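Local coordinates for protein endonuclease IV (Thermus thermophilus, PDB 3AAM) that cleaves the DNA backbone at apurinic or apyrimidinic sites during base excision repair, as a metal-dependent endonuclease with a TIM-barrel fold, at residues 66-71 against 100-105; 73-78 against 109-114. All blocks are in the same frame, centred on the assembly; numbering follows the deposited sequence.

Contact 1 of 2, residues 66-71 against 100-105. With PO4 (phosphate ion), chain C.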
# COMPACT_ATOMS: atom_id res chain seq x y z
N ALA A 66 2.26 -8.44 6.41
CA ALA A 66 2.86 -7.13 6.57
C ALA A 66 3.19 -6.51 5.23
O ALA A 66 3.44 -7.21 4.24
CB ALA A 66 4.12 -7.24 7.41
N VAL A 67 3.18 -5.19 5.19
CA VAL A 67 3.49 -4.45 3.97
C VAL A 67 4.43 -3.31 4.31
O VAL A 67 4.26 -2.64 5.33
CB VAL A 67 2.21 -3.81 3.36
CG1 VAL A 67 2.57 -3.09 2.07
CG2 VAL A 67 1.15 -4.87 3.11
N ILE A 68 5.43 -3.10 3.47
CA ILE A 68 6.35 -1.99 3.67
C ILE A 68 6.01 -0.97 2.59
O ILE A 68 5.94 -1.30 1.41
CB ILE A 68 7.83 -2.43 3.54
CG1 ILE A 68 8.28 -3.05 4.87
CG2 ILE A 68 8.71 -1.23 3.17
CD1 ILE A 68 9.71 -3.57 4.87
N HIS A 69 5.75 0.27 3.02
CA HIS A 69 5.41 1.34 2.09
C HIS A 69 6.67 2.15 1.79
O HIS A 69 7.42 2.50 2.70
CB HIS A 69 4.35 2.26 2.71
CG HIS A 69 3.58 3.06 1.71
ND1 HIS A 69 4.18 3.90 0.79
CD2 HIS A 69 2.25 3.14 1.47
CE1 HIS A 69 3.26 4.45 0.03
NE2 HIS A 69 2.07 4.01 0.42
N ALA A 70 6.91 2.43 0.51
CA ALA A 70 8.05 3.24 0.11
C ALA A 70 7.71 4.69 0.44
O ALA A 70 6.53 5.04 0.58
CB ALA A 70 8.30 3.09 -1.39
N SER A 71 8.71 5.54 0.56
CA SER A 71 8.45 6.94 0.87
C SER A 71 7.81 7.67 -0.30
O SER A 71 7.95 7.26 -1.45
CB SER A 71 9.74 7.67 1.23
OG SER A 71 9.51 9.06 1.30
N LEU A 100 13.37 -8.80 6.74
CA LEU A 100 12.30 -8.93 7.72
C LEU A 100 11.29 -10.03 7.42
O LEU A 100 10.52 -10.41 8.29
CB LEU A 100 11.58 -7.59 7.87
CG LEU A 100 12.41 -6.48 8.51
CD1 LEU A 100 11.66 -5.16 8.43
CD2 LEU A 100 12.72 -6.84 9.95
N GLY A 101 11.29 -10.53 6.19
CA GLY A 101 10.34 -11.55 5.82
C GLY A 101 8.99 -10.94 5.45
O GLY A 101 7.97 -11.62 5.47
N VAL A 102 9.00 -9.64 5.15
CA VAL A 102 7.78 -8.93 4.76
C VAL A 102 7.53 -9.29 3.29
O VAL A 102 8.39 -9.09 2.44
CB VAL A 102 7.97 -7.41 4.91
CG1 VAL A 102 6.78 -6.67 4.30
CG2 VAL A 102 8.10 -7.04 6.39
N GLU A 103 6.34 -9.80 3.00
CA GLU A 103 6.03 -10.23 1.64
C GLU A 103 5.75 -9.15 0.60
O GLU A 103 5.91 -9.41 -0.59
CB GLU A 103 4.85 -11.21 1.66
CG GLU A 103 4.61 -11.90 0.32
CD GLU A 103 3.52 -12.95 0.38
OE1 GLU A 103 3.65 -13.89 1.19
OE2 GLU A 103 2.53 -12.83 -0.37
N TYR A 104 5.36 -7.96 1.02
CA TYR A 104 5.05 -6.90 0.06
C TYR A 104 5.65 -5.53 0.34
O TYR A 104 5.79 -5.11 1.48
CB TYR A 104 3.53 -6.71 -0.04
CG TYR A 104 2.77 -7.92 -0.51
CD1 TYR A 104 2.92 -8.40 -1.80
CD2 TYR A 104 1.91 -8.60 0.35
CE1 TYR A 104 2.25 -9.54 -2.23
CE2 TYR A 104 1.23 -9.74 -0.07
CZ TYR A 104 1.40 -10.21 -1.36
OH TYR A 104 0.75 -11.34 -1.78
N VAL A 105 6.00 -4.84 -0.75
CA VAL A 105 6.52 -3.48 -0.70
C VAL A 105 5.63 -2.74 -1.69
O VAL A 105 5.46 -3.19 -2.82
CB VAL A 105 7.99 -3.38 -1.16
CG1 VAL A 105 8.39 -1.91 -1.33
CG2 VAL A 105 8.90 -4.05 -0.15
P PO4 C . -0.02 6.76 -0.67
O1 PO4 C . 0.68 7.56 0.49
O2 PO4 C . -0.44 5.33 -0.14
O3 PO4 C . -1.29 7.54 -1.13
O4 PO4 C . 0.97 6.61 -1.88
O HOH W 1 4.14 -10.51 4.79
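The Tyr104 ring carries the CG of its neighbour Glu103 over the centre of one face, 3.9 Å above the plane, while the carbonyl O of Ala66 approaches it obliquely. The His69 imidazole is gripped at its edge by two bonds. His69 ND1 donates to Ala70 O at 2.6 Å, close to the ring plane and along a carbonyl lone pair. On the far side, His69 NE2 donates to O2 of a bound phosphate ion, probably from the crystallisation liquor, at 2.9 Å; phosphate O4 also lies at this edge, in the ring plane. With both ring nitrogens donating, the imidazole may be protonated, which the phosphate charge would favour. The His204 ring lies nearly parallel to it.

Between residues 66-71 and 100-105 runs one straight backbone hydrogen bond, Ile68 N to Tyr104 O (2.9 Å, 169° at the hydrogen), in the carbonyl plane; the pairing goes on through Val106, which bonds to Ile68 and Ala70. A CA-H...O contact follows, Val105 CA to Ile68 O at 3.1 Å. Val102 comes in ahead of the strand: with CG1 anti to its backbone N (chi1 172°), that methyl reaches Ala66 O at 3.4 Å, and the side chain crosses Ile68 at about a right angle, CG1 to CG1 4.0 Å. At the strand entrance, water 1 accepts from Ala66 N and Glu103 N, joining the two backbones.

This is the parallel pairing of a beta-alpha-beta unit in the TIM barrel. Gly101, with positive phi, closes helix 82-100 in a Schellman motif, and the chain turns into strand 104-107. Ile68 and Val105 face that helix and both touch Ala97, whereas Val67 and Tyr104 occupy the opposite face of the sheet. Strands 31-34 and 135-139 continue the sheet beyond this pair.

Contact 2 of 2, residues 73-78 against 109-114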
# COMPACT_ATOMS: atom_id res chain seq x y z
N LEU A 73 8.77 10.27 -1.29
CA LEU A 73 9.92 10.88 -1.95
C LEU A 73 10.28 10.15 -3.23
O LEU A 73 10.82 10.74 -4.17
CB LEU A 73 11.14 10.89 -1.03
CG LEU A 73 11.08 11.81 0.18
CD1 LEU A 73 12.35 11.64 1.00
CD2 LEU A 73 10.91 13.25 -0.28
N VAL A 74 9.99 8.86 -3.27
CA VAL A 74 10.32 8.06 -4.44
C VAL A 74 9.52 8.46 -5.67
O VAL A 74 8.29 8.47 -5.65
CB VAL A 74 10.10 6.56 -4.16
CG1 VAL A 74 10.42 5.74 -5.40
CG2 VAL A 74 10.96 6.11 -2.99
N ASN A 75 10.23 8.81 -6.74
CA ASN A 75 9.57 9.17 -7.99
C ASN A 75 10.26 8.43 -9.13
O ASN A 75 11.24 8.90 -9.71
CB ASN A 75 9.63 10.68 -8.25
CG ASN A 75 8.91 11.07 -9.53
OD1 ASN A 75 8.33 10.23 -10.21
ND2 ASN A 75 8.95 12.36 -9.86
N LEU A 76 9.73 7.25 -9.45
CA LEU A 76 10.29 6.42 -10.51
C LEU A 76 10.10 7.01 -11.90
O LEU A 76 10.62 6.46 -12.88
CB LEU A 76 9.68 5.03 -10.45
CG LEU A 76 9.84 4.30 -9.11
CD1 LEU A 76 9.01 3.02 -9.14
CD2 LEU A 76 11.31 3.99 -8.83
N GLY A 77 9.38 8.12 -12.00
CA GLY A 77 9.16 8.74 -13.30
C GLY A 77 10.08 9.92 -13.55
O GLY A 77 10.06 10.51 -14.63
N ALA A 78 10.89 10.27 -12.56
CA ALA A 78 11.80 11.41 -12.69
C ALA A 78 12.81 11.23 -13.81
O ALA A 78 13.36 10.15 -14.00
CB ALA A 78 12.53 11.65 -11.37
N PRO A 109 3.53 5.08 -8.35
CA PRO A 109 4.24 5.13 -9.63
C PRO A 109 5.16 6.32 -9.86
O PRO A 109 6.25 6.17 -10.41
CB PRO A 109 3.10 5.10 -10.65
CG PRO A 109 2.04 4.33 -9.96
CD PRO A 109 2.09 4.89 -8.56
N GLY A 110 4.71 7.50 -9.44
CA GLY A 110 5.50 8.70 -9.63
C GLY A 110 4.90 9.51 -10.77
O GLY A 110 3.75 9.28 -11.17
N SER A 111 5.67 10.45 -11.30
CA SER A 111 5.19 11.29 -12.39
C SER A 111 6.18 11.36 -13.54
O SER A 111 7.38 11.51 -13.33
CB SER A 111 4.90 12.70 -11.87
OG SER A 111 6.03 13.26 -11.23
N GLY A 112 5.66 11.27 -14.76
CA GLY A 112 6.50 11.31 -15.95
C GLY A 112 6.05 10.29 -16.97
O GLY A 112 4.87 9.94 -17.04
N ARG A 113 6.99 9.81 -17.79
CA ARG A 113 6.68 8.81 -18.80
C ARG A 113 6.42 7.46 -18.14
O ARG A 113 7.20 7.04 -17.28
CB ARG A 113 7.85 8.66 -19.78
CG ARG A 113 8.18 9.91 -20.57
CD ARG A 113 9.36 9.67 -21.52
NE ARG A 113 10.63 9.50 -20.82
CZ ARG A 113 11.25 8.33 -20.66
NH1 ARG A 113 10.72 7.22 -21.15
NH2 ARG A 113 12.40 8.28 -20.01
N PRO A 114 5.33 6.78 -18.51
CA PRO A 114 5.07 5.47 -17.89
C PRO A 114 6.25 4.52 -18.11
O PRO A 114 6.58 3.71 -17.24
CB PRO A 114 3.81 5.00 -18.60
CG PRO A 114 3.08 6.29 -18.84
CD PRO A 114 4.19 7.20 -19.34
O HOH W 2 9.61 10.69 -17.25
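Two loops that follow neighbouring strands of the TIM barrel, each leading into the next helix, meet here around an Asx turn. With CG of Asn75 anti to the backbone N (chi1 -178°), its amide lies alongside Gly110 and Ser111. Asn75 OD1 takes two backbone donors: Gly77 N within its own loop, at 3.0 Å, and Ser111 N across the contact, at 2.9 Å and 161°. Both donors sit above the carbonyl plane. Asn75 ND2 makes a weak bond to Ser111 OG at 3.3 Å. A type I turn from Asn75 to Ala78 shapes the same loop.

Gly77 and Gly110, lacking side chains, let the backbones close up: Gly77 CA is 3.3 Å from Ser111 O, and Gly110 CA 3.3 Å from Asn75 OD1. Water 2 donates to Gly77 O and accepts from Arg113 N. Arg113 is the N-cap of helix 114-128, and its guanidinium forms a salt bridge with Glu79.

Two N-H donors on OD1, with the weak ND2 bond, settle which end of the amide is oxygen and probably hold its rotation. By contrast, Gly77 O and Ser111 O, two acceptors 3.1 Å apart, probably repel, a cost that the water may ease.

In the fold
Contacts 1 and 2 join the same two successive parts of the barrel. In contact 1 the strands pair; in contact 2 the loops that leave those strands meet again, with helix 82-100 running between. Their centres lie about 19 Å apart, and the segments alternate along the chain without touching beyond their sequence neighbours, though Ser71 OG bonds to Leu73 N. Pro109 of contact 2 lies near the metal site of His172, Asp217 and His219: its side chain is about 7 Å from that of His172 and about 10 Å from the manganese ion, against about 14 Å for the Val67 side chain. His69, which holds the phosphate, probably also faces the active-site pocket, as in other family members.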